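Local coordinates for lipid II:glycine glycyltransferase (Staphylococcus aureus, PDB 6SNR), which probably attaches the first glycine of the pentaglycine bridge to the lysine side chain of lipid II, using glycyl-tRNA as donor in staphylococcal cell-wall synthesis, at residues A[166-169]-A[170-174]; A[331-334]-A[335-338]; A[158-161]-A[162-165]; A[340-343]-A[344-347]. One frame throughout, in Å; residues are numbered along the deposited sequence.

Overall arrangement
All four contacts are local: each spans about one turn and encloses no loop, and they run in series, none nesting in or crossing another. Contact 3 comes first; it alone runs off a helix, 156-162, into the link 163-164, and contact 1 follows directly along helix 165-177. The chain then passes through the long helices 235-262 and 267-297 before contacts 2 and 4 take up the two ends of helix 332-347. Contact 1 touches contacts 2 and 3, and contact 3 also packs on contacts 2 and 4, but contacts 1 and 4 stay about 7 Å apart at their nearest atoms. Helices 156-162 and 165-177 thus pack against helix 332-347, which also rests on sheet strands 302-312 and 351-356.

Contact 1: residues A[166-169]-A[170-174]; sequences RNRS and KVRLA
R172 lies back along the helix against R168, one turn earlier. Its CG is beside its own backbone N (chi1 -69°), which holds R172 CG 3.4 Å from R168 O; the chain runs extended to NE, and a turn at chi4 (83°) sets R172 NH1 3.9 Å from R168 CB. R168 sets out in the same way but bends at chi3 (-69°), and its NH1 is hydrogen-bonded to the backbone O of F163. The two guanidinium groups still come near each other, R168 NE lying 4.5 Å from R172 NH2, a nearness of like charges that probably costs some energy. Beneath these chains is regular alpha helix: four successive amides, K170 to L173, each bond to the carbonyl four residues back, the shortest being V171 N to N167 O at 2.9 Å. Helix 165-177 packs here against both helix 156-162 and helix 332-347, with V171 resting on L160 and Y338. V171 CG2 also sits 3.3 Å from N167 O, and N167 OD1 lies 4.3 Å from the same methyl. N167 ND2 makes a weak bond to V376 O. L173 repeats the R172 pattern, its CG beside its own N and 3.4 Å from S169 O.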
loop_
_atom_site.group_PDB
_atom_site.type_symbol
_atom_site.label_atom_id
_atom_site.label_comp_id
_atom_site.label_asym_id
_atom_site.label_seq_id
_atom_site.Cartn_x
_atom_site.Cartn_y
_atom_site.Cartn_z
ATOM N N ARG A 166 3.990 12.916 17.132
ATOM C CA ARG A 166 4.295 14.003 16.189
ATOM C C ARG A 166 3.503 13.811 14.889
ATOM O O ARG A 166 2.905 14.750 14.342
ATOM C CB ARG A 166 5.786 14.136 15.916
ATOM C CG ARG A 166 6.673 14.587 17.091
ATOM C CD ARG A 166 7.980 15.166 16.547
ATOM N NE ARG A 166 8.806 15.822 17.566
ATOM C CZ ARG A 166 9.657 16.830 17.342
ATOM N NH1 ARG A 166 9.821 17.350 16.128
ATOM N NH2 ARG A 166 10.351 17.335 18.353
ATOM N N ASN A 167 3.439 12.578 14.410
ATOM C CA ASN A 167 2.684 12.340 13.167
ATOM C C ASN A 167 1.185 12.573 13.316
ATOM O O ASN A 167 0.524 13.050 12.385
ATOM C CB ASN A 167 2.933 10.888 12.683
ATOM C CG ASN A 167 2.466 10.670 11.281
ATOM O OD1 ASN A 167 2.691 11.502 10.416
ATOM N ND2 ASN A 167 1.818 9.524 11.042
ATOM N N ARG A 168 0.607 12.261 14.481
ATOM C CA ARG A 168 -0.800 12.563 14.717
ATOM C C ARG A 168 -1.042 14.052 14.535
ATOM O O ARG A 168 -2.059 14.470 13.952
ATOM C CB ARG A 168 -1.266 12.179 16.135
ATOM C CG ARG A 168 -1.168 10.710 16.458
ATOM C CD ARG A 168 -2.013 10.328 17.640
ATOM N NE ARG A 168 -1.514 10.866 18.918
ATOM C CZ ARG A 168 -0.626 10.306 19.739
ATOM N NH1 ARG A 168 -0.062 9.107 19.502
ATOM N NH2 ARG A 168 -0.318 10.947 20.893
ATOM N N SER A 169 -0.115 14.854 15.067
ATOM C CA SER A 169 -0.276 16.291 14.967
ATOM C C SER A 169 -0.231 16.748 13.495
ATOM O O SER A 169 -1.012 17.613 13.080
ATOM C CB SER A 169 0.772 17.035 15.798
ATOM O OG SER A 169 0.804 18.389 15.391
ATOM N N LYS A 170 0.636 16.117 12.705
ATOM C CA LYS A 170 0.786 16.476 11.292
ATOM C C LYS A 170 -0.449 16.056 10.500
ATOM O O LYS A 170 -0.880 16.762 9.598
ATOM C CB LYS A 170 2.016 15.826 10.646
ATOM C CG LYS A 170 3.383 16.258 11.162
ATOM C CD LYS A 170 3.962 17.516 10.527
ATOM C CE LYS A 170 5.487 17.525 10.702
ATOM N NZ LYS A 170 6.119 18.870 10.618
ATOM N N VAL A 171 -1.022 14.888 10.822
ATOM C CA VAL A 171 -2.255 14.450 10.177
ATOM C C VAL A 171 -3.416 15.423 10.456
ATOM O O VAL A 171 -4.149 15.786 9.552
ATOM C CB VAL A 171 -2.637 12.995 10.549
ATOM C CG1 VAL A 171 -4.014 12.636 10.021
ATOM C CG2 VAL A 171 -1.565 12.020 10.025
ATOM N N ARG A 172 -3.571 15.846 11.723
ATOM C CA ARG A 172 -4.640 16.777 12.059
ATOM C C ARG A 172 -4.462 18.077 11.284
ATOM O O ARG A 172 -5.435 18.628 10.812
ATOM C CB ARG A 172 -4.668 17.037 13.568
ATOM C CG ARG A 172 -5.114 15.823 14.378
ATOM C CD ARG A 172 -5.681 16.207 15.753
ATOM N NE ARG A 172 -5.872 15.007 16.559
ATOM C CZ ARG A 172 -4.913 14.422 17.265
ATOM N NH1 ARG A 172 -3.720 14.973 17.358
ATOM N NH2 ARG A 172 -5.195 13.310 17.954
ATOM N N LEU A 173 -3.225 18.547 11.136
ATOM C CA LEU A 173 -2.962 19.751 10.336
ATOM C C LEU A 173 -3.316 19.515 8.882
ATOM O O LEU A 173 -3.959 20.317 8.235
ATOM C CB LEU A 173 -1.518 20.188 10.443
ATOM C CG LEU A 173 -1.137 20.775 11.801
ATOM C CD1 LEU A 173 0.361 21.034 11.818
ATOM C CD2 LEU A 173 -1.941 22.031 12.142
ATOM N N ALA A 174 -2.933 18.351 8.374
ATOM C CA ALA A 174 -3.231 18.059 6.992
ATOM C C ALA A 174 -4.725 18.070 6.656
ATOM O O ALA A 174 -5.131 18.532 5.584
ATOM C CB ALA A 174 -2.608 16.703 6.628
#

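Contact 2: residues A[331-334]-A[335-338]; sequences LPNH and HMQY
The contact between residues 331-334 and 335-338 is the opening of an alpha helix, in which L331, P332, N333 and H334 each offer a carbonyl to the amide four residues on. It begins helix 332-347, the crossover helix of the beta-alpha-beta unit whose strands are 315-323 and 351-356. L331 holds the N-cap position, and P332 follows in the first turn, where a residue without an N-H is well tolerated. The bonds H335 N to L331 O (3.2 Å) and Y338 N to H334 O (3.3 Å) are longer than the two between them, of which M336 N to P332 O measures 2.9 Å.

Among the side chains, N333 and M336 run side by side and point the same way. M336 sends CG anti to its backbone N (chi1 -156°), then bends at chi3 (60°), which brings its methyl CE 3.8 Å from N333 ND2. This flank faces the sheet, with M336 resting on S305, A307 and V231. On another flank H334 packs on N167 and K170 of helix 165-177. Q337 CG settles 3.4 Å from N333 O, and H335 CB lies 3.5 Å from P332 O.

Polar ends are served from outside: Q337 OE1 by Y352 OH, H335 ND1 by T179 OG1, Y338 OH by D156 O, and N333 OD1 weakly by S323 OG. The chemistry therefore divides the work: main-chain bonds build the turn, with side-chain carbons lying against its carbonyls, while side-chain hydrogen bonds tie it to neighbouring strands, a loop and the start of helix 156-162.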
loop_
_atom_site.group_PDB
_atom_site.type_symbol
_atom_site.label_atom_id
_atom_site.label_comp_id
_atom_site.label_asym_id
_atom_site.label_seq_id
_atom_site.Cartn_x
_atom_site.Cartn_y
_atom_site.Cartn_z
ATOM N N LEU A 331 1.060 19.463 3.715
ATOM C CA LEU A 331 1.183 18.058 4.177
ATOM C C LEU A 331 0.303 17.101 3.377
ATOM O O LEU A 331 -0.439 16.297 3.950
ATOM C CB LEU A 331 0.890 17.950 5.667
ATOM C CG LEU A 331 1.764 18.916 6.502
ATOM C CD1 LEU A 331 1.115 19.152 7.853
ATOM C CD2 LEU A 331 3.178 18.373 6.626
ATOM N N PRO A 332 0.381 17.172 2.040
ATOM C CA PRO A 332 -0.485 16.323 1.207
ATOM C C PRO A 332 -0.319 14.816 1.415
ATOM O O PRO A 332 -1.338 14.132 1.402
ATOM C CB PRO A 332 -0.129 16.743 -0.208
ATOM C CG PRO A 332 1.299 17.115 -0.104
ATOM C CD PRO A 332 1.399 17.856 1.224
ATOM N N ASN A 333 0.903 14.331 1.618
ATOM C CA ASN A 333 1.132 12.877 1.846
ATOM C C ASN A 333 0.451 12.391 3.116
ATOM O O ASN A 333 -0.074 11.288 3.168
ATOM C CB ASN A 333 2.629 12.566 1.906
ATOM C CG ASN A 333 3.338 12.852 0.579
ATOM O OD1 ASN A 333 4.336 13.562 0.518
ATOM N ND2 ASN A 333 2.822 12.289 -0.480
ATOM N N HIS A 334 0.411 13.226 4.157
ATOM C CA HIS A 334 -0.243 12.833 5.410
ATOM C C HIS A 334 -1.747 12.764 5.268
ATOM O O HIS A 334 -2.393 11.838 5.797
ATOM C CB HIS A 334 0.113 13.848 6.530
ATOM C CG HIS A 334 1.566 13.889 6.851
ATOM N ND1 HIS A 334 2.488 14.521 6.046
ATOM C CD2 HIS A 334 2.269 13.358 7.872
ATOM C CE1 HIS A 334 3.687 14.385 6.571
ATOM N NE2 HIS A 334 3.576 13.686 7.684
ATOM N N HIS A 335 -2.314 13.707 4.506
ATOM C CA HIS A 335 -3.724 13.683 4.186
ATOM C C HIS A 335 -4.076 12.422 3.378
ATOM O O HIS A 335 -5.008 11.678 3.724
ATOM C CB HIS A 335 -4.103 14.951 3.397
ATOM C CG HIS A 335 -5.559 15.232 3.401
ATOM N ND1 HIS A 335 -6.130 16.267 2.674
ATOM C CD2 HIS A 335 -6.578 14.591 3.999
ATOM C CE1 HIS A 335 -7.434 16.236 2.827
ATOM N NE2 HIS A 335 -7.733 15.239 3.638
ATOM N N MET A 336 -3.241 12.195 2.358
ATOM C CA MET A 336 -3.356 11.005 1.481
ATOM C C MET A 336 -3.351 9.674 2.239
ATOM O O MET A 336 -4.301 8.856 2.075
ATOM C CB MET A 336 -2.232 10.983 0.438
ATOM C CG MET A 336 -2.599 10.171 -0.799
ATOM S SD MET A 336 -1.300 10.351 -2.039
ATOM C CE MET A 336 0.167 9.740 -1.293
ATOM N N GLN A 337 -2.371 9.504 3.111
ATOM C CA GLN A 337 -2.246 8.227 3.884
ATOM C C GLN A 337 -3.474 7.949 4.726
ATOM O O GLN A 337 -4.043 6.854 4.686
ATOM C CB GLN A 337 -1.022 8.183 4.770
ATOM C CG GLN A 337 0.282 8.037 4.018
ATOM C CD GLN A 337 0.399 6.702 3.280
ATOM O OE1 GLN A 337 -0.305 5.731 3.602
ATOM N NE2 GLN A 337 1.328 6.645 2.320
ATOM N N TYR A 338 -3.900 8.923 5.526
ATOM C CA TYR A 338 -5.017 8.695 6.414
ATOM C C TYR A 338 -6.311 8.426 5.632
ATOM O O TYR A 338 -7.103 7.571 6.005
ATOM C CB TYR A 338 -5.147 9.932 7.351
ATOM C CG TYR A 338 -6.243 9.848 8.402
ATOM C CD1 TYR A 338 -6.258 8.830 9.343
ATOM C CD2 TYR A 338 -7.215 10.845 8.518
ATOM C CE1 TYR A 338 -7.217 8.761 10.355
ATOM C CE2 TYR A 338 -8.180 10.788 9.536
ATOM C CZ TYR A 338 -8.170 9.740 10.439
ATOM O OH TYR A 338 -9.106 9.652 11.459
#

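Contact 3: residues A[158-161]-A[162-165]; sequences ELLN and SFER
Two first torsions bring S162 and F163 back over the turn formed by L159 and L160: S162 OG stands between its backbone N and carbonyl carbon (chi1 76°), and F163 CG lies beside its own N (chi1 -51°). The site is a corner between two consecutive helices, 156-162 and 165-177, joined by a short link. L159 O is gripped twice by S162. The hydroxyl OG donates to it at 2.6 Å, in the carbonyl plane and on a lone pair, whereas S162 N, 3.1 Å from L159 O, approaches from well above that plane. S162 N also makes a weak bond to E158 O. The next amide, F163 N, bonds to L160 O at 3.2 Å, again from above the plane. Both amides thus reach three residues back, and the helix tightens at its end as in a 3-10 turn. One face of the F163 ring receives both the main-chain oxygen of L159 and a CH-pi contact from L160 CA, which is 4.3 Å from the ring centroid and 20° off its normal. W377 meets the ring edge-to-face, and E164 then N-caps the next helix through N167 N. The leucines flank the same ring, L159 CD1 lying 4.1 Å from F163 CE1 and L160 CD1 3.8 Å from F163 CD2.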
loop_
_atom_site.group_PDB
_atom_site.type_symbol
_atom_site.label_atom_id
_atom_site.label_comp_id
_atom_site.label_asym_id
_atom_site.label_seq_id
_atom_site.Cartn_x
_atom_site.Cartn_y
_atom_site.Cartn_z
ATOM N N GLU A 158 -9.641 6.030 16.829
ATOM C CA GLU A 158 -8.718 4.977 17.240
ATOM C C GLU A 158 -7.549 4.828 16.243
ATOM O O GLU A 158 -6.423 4.568 16.628
ATOM C CB GLU A 158 -9.431 3.627 17.292
ATOM C CG GLU A 158 -10.519 3.424 18.343
ATOM C CD GLU A 158 -11.190 2.042 18.171
ATOM O OE1 GLU A 158 -10.962 1.165 19.047
ATOM O OE2 GLU A 158 -11.898 1.792 17.145
ATOM N N LEU A 159 -7.872 4.983 14.972
ATOM C CA LEU A 159 -6.860 4.850 13.907
ATOM C C LEU A 159 -5.810 5.961 14.032
ATOM O O LEU A 159 -4.605 5.699 14.114
ATOM C CB LEU A 159 -7.523 4.869 12.542
ATOM C CG LEU A 159 -6.605 4.768 11.319
ATOM C CD1 LEU A 159 -5.735 3.503 11.358
ATOM C CD2 LEU A 159 -7.448 4.845 10.047
ATOM N N LEU A 160 -6.311 7.202 14.092
ATOM C CA LEU A 160 -5.438 8.357 14.310
ATOM C C LEU A 160 -4.610 8.210 15.600
ATOM O O LEU A 160 -3.432 8.472 15.617
ATOM C CB LEU A 160 -6.283 9.655 14.292
ATOM C CG LEU A 160 -5.489 10.952 14.434
ATOM C CD1 LEU A 160 -4.444 11.148 13.368
ATOM C CD2 LEU A 160 -6.472 12.094 14.434
ATOM N N ASN A 161 -5.258 7.791 16.696
ATOM C CA ASN A 161 -4.573 7.560 17.983
ATOM C C ASN A 161 -3.401 6.571 17.931
ATOM O O ASN A 161 -2.412 6.676 18.704
ATOM C CB ASN A 161 -5.605 7.108 19.054
ATOM C CG ASN A 161 -6.603 8.197 19.453
ATOM O OD1 ASN A 161 -6.372 9.393 19.251
ATOM N ND2 ASN A 161 -7.749 7.768 19.992
ATOM N N SER A 162 -3.463 5.617 16.963
ATOM C CA SER A 162 -2.413 4.611 16.804
ATOM C C SER A 162 -1.122 5.146 16.215
ATOM O O SER A 162 -0.080 4.548 16.381
ATOM C CB SER A 162 -2.951 3.413 15.953
ATOM O OG SER A 162 -3.015 3.727 14.567
ATOM N N PHE A 163 -1.154 6.298 15.525
ATOM C CA PHE A 163 0.063 6.866 14.976
ATOM C C PHE A 163 1.009 7.447 16.050
ATOM O O PHE A 163 0.565 7.747 17.192
ATOM C CB PHE A 163 -0.247 7.948 13.929
ATOM C CG PHE A 163 -1.222 7.534 12.835
ATOM C CD1 PHE A 163 -1.465 6.193 12.487
ATOM C CD2 PHE A 163 -1.938 8.514 12.178
ATOM C CE1 PHE A 163 -2.358 5.900 11.444
ATOM C CE2 PHE A 163 -2.835 8.245 11.214
ATOM C CZ PHE A 163 -3.035 6.907 10.808
ATOM N N GLU A 164 2.261 7.651 15.696
ATOM C CA GLU A 164 3.201 8.205 16.635
ATOM C C GLU A 164 2.802 9.676 16.848
ATOM O O GLU A 164 2.178 10.308 16.002
ATOM C CB GLU A 164 4.656 7.910 16.271
ATOM C CG GLU A 164 5.470 8.828 15.442
ATOM C CD GLU A 164 5.648 10.242 15.956
ATOM O OE1 GLU A 164 5.211 11.021 15.163
ATOM O OE2 GLU A 164 6.207 10.610 17.091
ATOM N N ARG A 165 3.127 10.198 18.035
ATOM C CA ARG A 165 2.545 11.459 18.483
ATOM C C ARG A 165 2.754 12.669 17.579
ATOM O O ARG A 165 1.782 13.349 17.272
ATOM C CB ARG A 165 3.076 11.737 19.896
ATOM C CG ARG A 165 2.416 12.916 20.590
ATOM C CD ARG A 165 2.872 12.962 22.035
ATOM N NE ARG A 165 2.106 13.979 22.779
ATOM C CZ ARG A 165 2.551 14.572 23.882
ATOM N NH1 ARG A 165 3.746 14.277 24.389
ATOM N NH2 ARG A 165 1.758 15.502 24.466
#

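Contact 4: residues A[340-343]-A[344-347]; sequences MMKY and AREH
K342 and R345 lie side by side, pointing the same way, with R345 NH2 3.9 Å from K342 CG. R345 leaves with CG anti to its backbone N (chi1 175°) and bends at chi3 (66°), a shape that brings K342 CA over one face of the guanidinium, toward its rim. E346 approaches at the edge of that group: R345 NE and E346 OE2 form a salt bridge, with a 2.9 Å hydrogen bond to the anti lone pair of the oxygen, 16° out of the guanidinium plane, and R345 NH2 adds a weak bond to the same oxygen. The aliphatic part of E346 is itself held in, its CG 3.3 Å from K342 O. One turn apart on another flank, Y343 CE1 and H347 CB make a loose contact at 4.4 Å, and A344 CB fits 3.3 Å from M340 O.

Under these side chains, A344, R345, E346 and H347 each donate their amide to the carbonyl four residues back, the shortest bond being A344 N to M340 O at 2.8 Å. Farther out, R345 NH2 forms a salt bridge with D156 OD1 and R345 NH1 bonds to K154 O; partners on NE, NH1 and NH2 together fix the guanidinium's rotation. Y343 meets F229 edge-to-face, while M340 and A344 lean on the strand 302-312. The helix is the crossover joining parallel strands 315-323 and 351-356, consistent with the acetyltransferase-like fold of Fem ligases.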
loop_
_atom_site.group_PDB
_atom_site.type_symbol
_atom_site.label_atom_id
_atom_site.label_comp_id
_atom_site.label_asym_id
_atom_site.label_seq_id
_atom_site.Cartn_x
_atom_site.Cartn_y
_atom_site.Cartn_z
ATOM N N MET A 340 -6.537 7.089 2.668
ATOM C CA MET A 340 -6.433 5.770 2.012
ATOM C C MET A 340 -6.685 4.662 3.012
ATOM O O MET A 340 -7.340 3.655 2.680
ATOM C CB MET A 340 -5.080 5.574 1.288
ATOM C CG MET A 340 -4.980 6.408 0.013
ATOM S SD MET A 340 -3.521 6.065 -0.969
ATOM C CE MET A 340 -2.242 6.432 0.183
ATOM N N MET A 341 -6.236 4.845 4.245
ATOM C CA MET A 341 -6.498 3.862 5.282
ATOM C C MET A 341 -7.980 3.773 5.536
ATOM O O MET A 341 -8.535 2.682 5.653
ATOM C CB MET A 341 -5.761 4.186 6.550
ATOM C CG MET A 341 -4.260 3.983 6.486
ATOM S SD MET A 341 -3.532 4.575 8.045
ATOM C CE MET A 341 -1.785 4.318 7.738
ATOM N N LYS A 342 -8.653 4.924 5.633
ATOM C CA LYS A 342 -10.095 4.918 5.850
ATOM C C LYS A 342 -10.850 4.270 4.679
ATOM O O LYS A 342 -11.757 3.475 4.936
ATOM C CB LYS A 342 -10.619 6.341 6.158
ATOM C CG LYS A 342 -10.150 6.852 7.521
ATOM C CD LYS A 342 -10.750 8.242 7.802
ATOM C CE LYS A 342 -10.579 9.188 6.616
ATOM N NZ LYS A 342 -11.074 10.579 6.879
ATOM N N TYR A 343 -10.457 4.569 3.433
ATOM C CA TYR A 343 -11.054 3.988 2.244
ATOM C C TYR A 343 -10.861 2.474 2.277
ATOM O O TYR A 343 -11.785 1.712 1.982
ATOM C CB TYR A 343 -10.410 4.530 0.947
ATOM C CG TYR A 343 -10.967 3.885 -0.296
ATOM C CD1 TYR A 343 -10.450 2.711 -0.799
ATOM C CD2 TYR A 343 -12.057 4.431 -0.949
ATOM C CE1 TYR A 343 -10.992 2.114 -1.911
ATOM C CE2 TYR A 343 -12.607 3.843 -2.064
ATOM C CZ TYR A 343 -12.044 2.693 -2.573
ATOM O OH TYR A 343 -12.573 2.074 -3.684
ATOM N N ALA A 344 -9.669 2.058 2.635
ATOM C CA ALA A 344 -9.344 0.634 2.654
ATOM C C ALA A 344 -10.247 -0.077 3.679
ATOM O O ALA A 344 -10.825 -1.139 3.394
ATOM C CB ALA A 344 -7.861 0.409 2.980
ATOM N N ARG A 345 -10.369 0.491 4.885
ATOM C CA ARG A 345 -11.228 -0.068 5.930
ATOM C C ARG A 345 -12.677 -0.184 5.413
ATOM O O ARG A 345 -13.348 -1.231 5.595
ATOM C CB ARG A 345 -11.207 0.847 7.177
ATOM C CG ARG A 345 -12.167 0.409 8.289
ATOM C CD ARG A 345 -12.325 1.479 9.390
ATOM N NE ARG A 345 -12.993 2.658 8.830
ATOM C CZ ARG A 345 -12.779 3.919 9.217
ATOM N NH1 ARG A 345 -11.943 4.209 10.208
ATOM N NH2 ARG A 345 -13.396 4.902 8.569
ATOM N N GLU A 346 -13.157 0.860 4.754
ATOM C CA GLU A 346 -14.541 0.866 4.255
ATOM C C GLU A 346 -14.770 -0.179 3.150
ATOM O O GLU A 346 -15.903 -0.653 2.969
ATOM C CB GLU A 346 -14.937 2.293 3.813
ATOM C CG GLU A 346 -15.080 3.266 4.995
ATOM C CD GLU A 346 -15.929 2.710 6.121
ATOM O OE1 GLU A 346 -17.133 2.471 5.876
ATOM O OE2 GLU A 346 -15.395 2.479 7.233
ATOM N N HIS A 347 -13.703 -0.532 2.412
ATOM C CA HIS A 347 -13.759 -1.559 1.366
ATOM C C HIS A 347 -13.716 -2.980 1.943
ATOM O O HIS A 347 -13.984 -3.942 1.209
ATOM C CB HIS A 347 -12.620 -1.290 0.346
ATOM C CG HIS A 347 -12.723 -2.043 -0.954
ATOM N ND1 HIS A 347 -13.717 -1.817 -1.884
ATOM C CD2 HIS A 347 -11.923 -3.004 -1.485
ATOM C CE1 HIS A 347 -13.526 -2.601 -2.934
ATOM N NE2 HIS A 347 -12.441 -3.326 -2.717
#